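Local coordinates for 2-amino-4-hydroxy-6-hydroxymethyldihydropteridine pyrophosphokinase (Haemophilus influenzae, PDB 1CBK), which probably catalyses the transfer of pyrophosphate from ATP to 6-hydroxymethyl-7,8-dihydropterin, a step of folate biosynthesis, at residues 2-7 against 59-64; 34-39 against 129-134. One frame throughout, in Å; residues are numbered along the deposited sequence.

Contact 1. Residues 2-7 against 59-64; sequences ITAYIA and AKIETE
Ile2 and Thr63, Ala4 and Ile61, and Ile6 and Ala59 form three antiparallel hydrogen-bonded pairs, each tied by two backbone bonds. The shortest of the six runs from Ala59 N to Ile6 O (2.8 Å) and the longest from Ile61 N to Ala4 O (3.0 Å). Thr3-Glu62 and Tyr5-Lys60 are the non-hydrogen-bonded pairs between them; here CA-H...O contacts fill in, among them Glu62 CA to Ile2 O at 3.2 Å.

Tyr5 and Lys60 project together from one face, their side chains alongside each other. The fully extended lysine, with CG anti to the backbone N (chi1 177°), runs beside the ring: its CG is 3.8 Å from Tyr5 CE1, and its CD and CE reach the hydroxyl. One water then joins the two polar ends, 2.9 Å from Tyr5 OH and accepting a hydrogen bond from Lys60 NZ. Farther along the same stem, Thr3 CG2 meets Lys60 CE at 3.8 Å.

The face bearing Ala4, Ile6 and Ile61 is largely apolar. Ile61 CG1 rests on Ala4 CB, and Ile61 CD1 meets Ile6 CD1 at 3.6 Å. Thr63 OG1 hydrogen-bonds outside the pair, to Thr32 OG1, Asn31 O and Leu65 N.

The strands are therefore joined by backbone bonding in the centre of the HPPK sheet, with a largely apolar face on one side and, on the other, an aliphatic lysine stem whose ammonium reaches water.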
# COMPACT_ATOMS: atom_id res chain seq x y z
N ILE A 2 2.59 16.04 -21.26
CA ILE A 2 2.41 15.90 -19.83
C ILE A 2 3.67 15.41 -19.11
O ILE A 2 4.47 14.66 -19.66
CB ILE A 2 1.19 14.98 -19.50
CG1 ILE A 2 1.55 13.52 -19.59
CG2 ILE A 2 0.02 15.24 -20.43
CD1 ILE A 2 1.85 12.93 -18.24
N THR A 3 3.82 15.85 -17.86
CA THR A 3 4.92 15.45 -17.01
C THR A 3 4.43 14.23 -16.23
O THR A 3 3.40 14.30 -15.56
CB THR A 3 5.26 16.57 -16.02
OG1 THR A 3 5.69 17.72 -16.75
CG2 THR A 3 6.36 16.13 -15.05
N ALA A 4 5.13 13.11 -16.36
CA ALA A 4 4.75 11.89 -15.67
C ALA A 4 5.92 11.44 -14.81
O ALA A 4 7.05 11.80 -15.07
CB ALA A 4 4.35 10.81 -16.64
N TYR A 5 5.62 10.68 -13.77
CA TYR A 5 6.63 10.17 -12.85
C TYR A 5 6.53 8.66 -12.87
O TYR A 5 5.42 8.10 -12.78
CB TYR A 5 6.42 10.73 -11.45
CG TYR A 5 6.79 12.18 -11.35
CD1 TYR A 5 8.13 12.55 -11.15
CD2 TYR A 5 5.83 13.19 -11.51
CE1 TYR A 5 8.51 13.90 -11.11
CE2 TYR A 5 6.20 14.55 -11.49
CZ TYR A 5 7.54 14.89 -11.29
OH TYR A 5 7.92 16.21 -11.28
N ILE A 6 7.67 8.02 -13.05
CA ILE A 6 7.75 6.56 -13.12
C ILE A 6 8.64 6.01 -12.00
O ILE A 6 9.75 6.51 -11.77
CB ILE A 6 8.32 6.12 -14.51
CG1 ILE A 6 7.37 6.61 -15.61
CG2 ILE A 6 8.51 4.59 -14.59
CD1 ILE A 6 7.95 6.52 -16.98
N ALA A 7 8.13 5.02 -11.28
CA ALA A 7 8.87 4.39 -10.19
C ALA A 7 9.54 3.13 -10.75
O ALA A 7 8.92 2.40 -11.53
CB ALA A 7 7.92 4.02 -9.02
N ALA A 59 11.88 8.31 -12.07
CA ALA A 59 12.26 9.08 -13.25
C ALA A 59 11.15 10.06 -13.63
O ALA A 59 9.95 9.76 -13.46
CB ALA A 59 12.55 8.13 -14.42
N LYS A 60 11.54 11.22 -14.13
CA LYS A 60 10.58 12.24 -14.56
C LYS A 60 10.63 12.31 -16.06
O LYS A 60 11.73 12.43 -16.64
CB LYS A 60 10.97 13.60 -13.97
CG LYS A 60 10.10 14.78 -14.40
CD LYS A 60 10.66 16.11 -13.83
CE LYS A 60 9.85 17.29 -14.29
NZ LYS A 60 10.32 18.57 -13.67
N ILE A 61 9.48 12.21 -16.71
CA ILE A 61 9.43 12.29 -18.18
C ILE A 61 8.38 13.30 -18.65
O ILE A 61 7.49 13.66 -17.89
CB ILE A 61 9.08 10.92 -18.86
CG1 ILE A 61 7.70 10.43 -18.42
CG2 ILE A 61 10.19 9.87 -18.65
CD1 ILE A 61 7.19 9.26 -19.26
N GLU A 62 8.52 13.75 -19.90
CA GLU A 62 7.59 14.68 -20.56
C GLU A 62 7.18 13.84 -21.75
O GLU A 62 8.04 13.42 -22.53
CB GLU A 62 8.30 15.95 -21.01
CG GLU A 62 8.74 16.82 -19.82
CD GLU A 62 9.61 18.04 -20.18
OE1 GLU A 62 10.06 18.19 -21.35
OE2 GLU A 62 9.84 18.87 -19.26
N THR A 63 5.91 13.50 -21.84
CA THR A 63 5.45 12.65 -22.91
C THR A 63 4.14 13.11 -23.54
O THR A 63 3.34 13.84 -22.93
CB THR A 63 5.30 11.18 -22.40
OG1 THR A 63 5.03 10.30 -23.49
CG2 THR A 63 4.16 11.06 -21.41
N GLU A 64 3.92 12.65 -24.77
CA GLU A 64 2.70 12.93 -25.49
C GLU A 64 1.93 11.62 -25.64
O GLU A 64 0.86 11.59 -26.25
CB GLU A 64 2.99 13.58 -26.84
CG GLU A 64 3.68 14.95 -26.66
CD GLU A 64 3.73 15.79 -27.93
OE1 GLU A 64 3.33 15.30 -29.01
OE2 GLU A 64 4.16 16.96 -27.85
O HOH W 1 10.12 18.01 -10.76

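Contact 2. Residues 34-39 against 129-134; sequences LVTTSS and FEIASD
Ser38 and Ile131 bring the two backbones closest, their CA atoms 5.9 Å apart, where the chain leaving strand 34-37 passes the 129-131 part of the helix. Beside this approach the carboxylate of Glu130 grips Ser39 with both oxygens. Ser39 N gives a nearly straight bond to Glu130 OE1 (2.9 Å, 169° at the hydrogen), approaching from above the carboxylate plane, 36° out of it. Ser39 OG donates to Glu130 OE2 at 2.7 Å, meeting the syn lone pair of that oxygen, on the side of OE1. The glutamate reaches this far because its CG stands anti to the backbone N (chi1 178°) and the chain stays extended beyond it. Two bonds to one residue should limit rotation of the carboxylate, and its negative charge would be partly offset by these donors, with a weak hydrogen bond from Tyr41 OH to OE1 and a long, weak ion pair of OE2 with Lys157 NZ. Glu130 OE1 also lies against Ser38 CB at 3.3 Å.

Ser38 turns its hydroxyl elsewhere: OG donates to Ser39 O at 2.9 Å and accepts a hydrogen bond from Val58 N of strand 54-63.

Ile131 supplies the apolar part. Its CG2 packs on Ser38 CA at 3.6 Å, while its CB meets the methyl CG2 of Thr36 at 4.0 Å, the two side chains running past one another, pointing opposite ways.

Val35 and Thr36 form a classic beta bulge opposite Lys60. Strand 32-43 thus bonds to strand 54-63 along its edge, carries helix 122-131 over the face bearing Thr36, and packs against helix 15-27 through Leu34 and Thr37.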
# COMPACT_ATOMS: atom_id res chain seq x y z
N LEU A 34 13.13 11.93 -21.37
CA LEU A 34 13.50 11.64 -19.98
C LEU A 34 14.12 12.91 -19.45
O LEU A 34 15.20 13.32 -19.91
CB LEU A 34 14.52 10.49 -19.91
CG LEU A 34 15.12 10.12 -18.54
CD1 LEU A 34 13.98 9.70 -17.61
CD2 LEU A 34 16.12 8.96 -18.68
N VAL A 35 13.46 13.56 -18.50
CA VAL A 35 13.97 14.82 -17.96
C VAL A 35 15.06 14.67 -16.92
O VAL A 35 16.09 15.33 -16.99
CB VAL A 35 12.84 15.70 -17.40
CG1 VAL A 35 13.41 17.02 -16.89
CG2 VAL A 35 11.81 15.95 -18.47
N THR A 36 14.81 13.85 -15.91
CA THR A 36 15.78 13.66 -14.85
C THR A 36 15.40 12.36 -14.14
O THR A 36 14.29 11.87 -14.30
CB THR A 36 15.78 14.89 -13.86
OG1 THR A 36 16.88 14.79 -12.95
CG2 THR A 36 14.49 14.96 -13.08
N THR A 37 16.35 11.82 -13.38
CA THR A 37 16.19 10.59 -12.62
C THR A 37 16.81 10.86 -11.25
O THR A 37 17.85 11.51 -11.15
CB THR A 37 16.95 9.40 -13.29
OG1 THR A 37 16.53 9.28 -14.65
CG2 THR A 37 16.67 8.09 -12.54
N SER A 38 16.15 10.38 -10.20
CA SER A 38 16.64 10.54 -8.86
C SER A 38 17.89 9.65 -8.70
O SER A 38 18.27 8.94 -9.64
CB SER A 38 15.59 10.01 -7.89
OG SER A 38 15.43 8.60 -8.08
N SER A 39 18.51 9.72 -7.52
CA SER A 39 19.64 8.86 -7.16
C SER A 39 19.05 7.45 -7.03
O SER A 39 17.82 7.28 -6.98
CB SER A 39 20.19 9.28 -5.80
OG SER A 39 20.73 10.59 -5.81
N PHE A 129 10.72 13.13 -3.98
CA PHE A 129 10.99 14.41 -3.32
C PHE A 129 12.31 14.99 -3.78
O PHE A 129 12.47 16.22 -3.90
CB PHE A 129 10.98 14.21 -1.81
CG PHE A 129 11.33 15.45 -1.02
CD1 PHE A 129 10.58 16.62 -1.16
CD2 PHE A 129 12.40 15.45 -0.13
CE1 PHE A 129 10.89 17.77 -0.42
CE2 PHE A 129 12.72 16.58 0.61
CZ PHE A 129 11.96 17.75 0.47
N GLU A 130 13.28 14.12 -4.06
CA GLU A 130 14.59 14.58 -4.51
C GLU A 130 14.51 15.30 -5.87
O GLU A 130 15.22 16.26 -6.12
CB GLU A 130 15.56 13.39 -4.59
CG GLU A 130 16.96 13.75 -5.10
CD GLU A 130 17.86 12.52 -5.31
OE1 GLU A 130 17.32 11.41 -5.46
OE2 GLU A 130 19.11 12.68 -5.34
N ILE A 131 13.62 14.86 -6.76
CA ILE A 131 13.51 15.48 -8.08
C ILE A 131 12.28 16.36 -8.29
O ILE A 131 12.07 16.87 -9.38
CB ILE A 131 13.55 14.43 -9.25
CG1 ILE A 131 12.33 13.51 -9.22
CG2 ILE A 131 14.83 13.63 -9.17
CD1 ILE A 131 12.34 12.48 -10.34
N ALA A 132 11.45 16.52 -7.26
CA ALA A 132 10.23 17.33 -7.38
C ALA A 132 9.95 17.82 -5.96
O ALA A 132 8.97 17.43 -5.31
CB ALA A 132 9.07 16.46 -7.92
N SER A 133 10.83 18.70 -5.50
CA SER A 133 10.79 19.26 -4.15
C SER A 133 9.55 19.99 -3.67
O SER A 133 9.32 20.03 -2.47
CB SER A 133 12.04 20.13 -3.89
OG SER A 133 12.21 21.11 -4.91
N ASP A 134 8.75 20.56 -4.56
CA ASP A 134 7.56 21.30 -4.13
C ASP A 134 6.33 20.78 -4.83
O ASP A 134 5.36 21.51 -5.02
CB ASP A 134 7.71 22.83 -4.37
CG ASP A 134 7.89 23.20 -5.84
OD1 ASP A 134 7.88 22.31 -6.70
OD2 ASP A 134 8.04 24.40 -6.14

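Contacts 1 and 2 have centres about 10 Å apart and meet at Lys60. Its backbone probably hydrogen-bonds to the bulge of contact 2, Lys60 O to Val35 N and Lys60 N to Thr36 O, both at 2.8 Å. Strand 54-63 is thus shared between strand 2-10 and strand 32-43 of one antiparallel sheet. A second join runs through the helix end: Ala132 CB touches Tyr5 OH at 3.6 Å, and Ile131 also touches Lys60. Neither contact lines the pterin pocket. The bound 7,8-dihydro-7,7-dimethyl-6-hydroxypterin lies about 11 Å from the side chain of Ile6 and about 12 Å from that of Ser38.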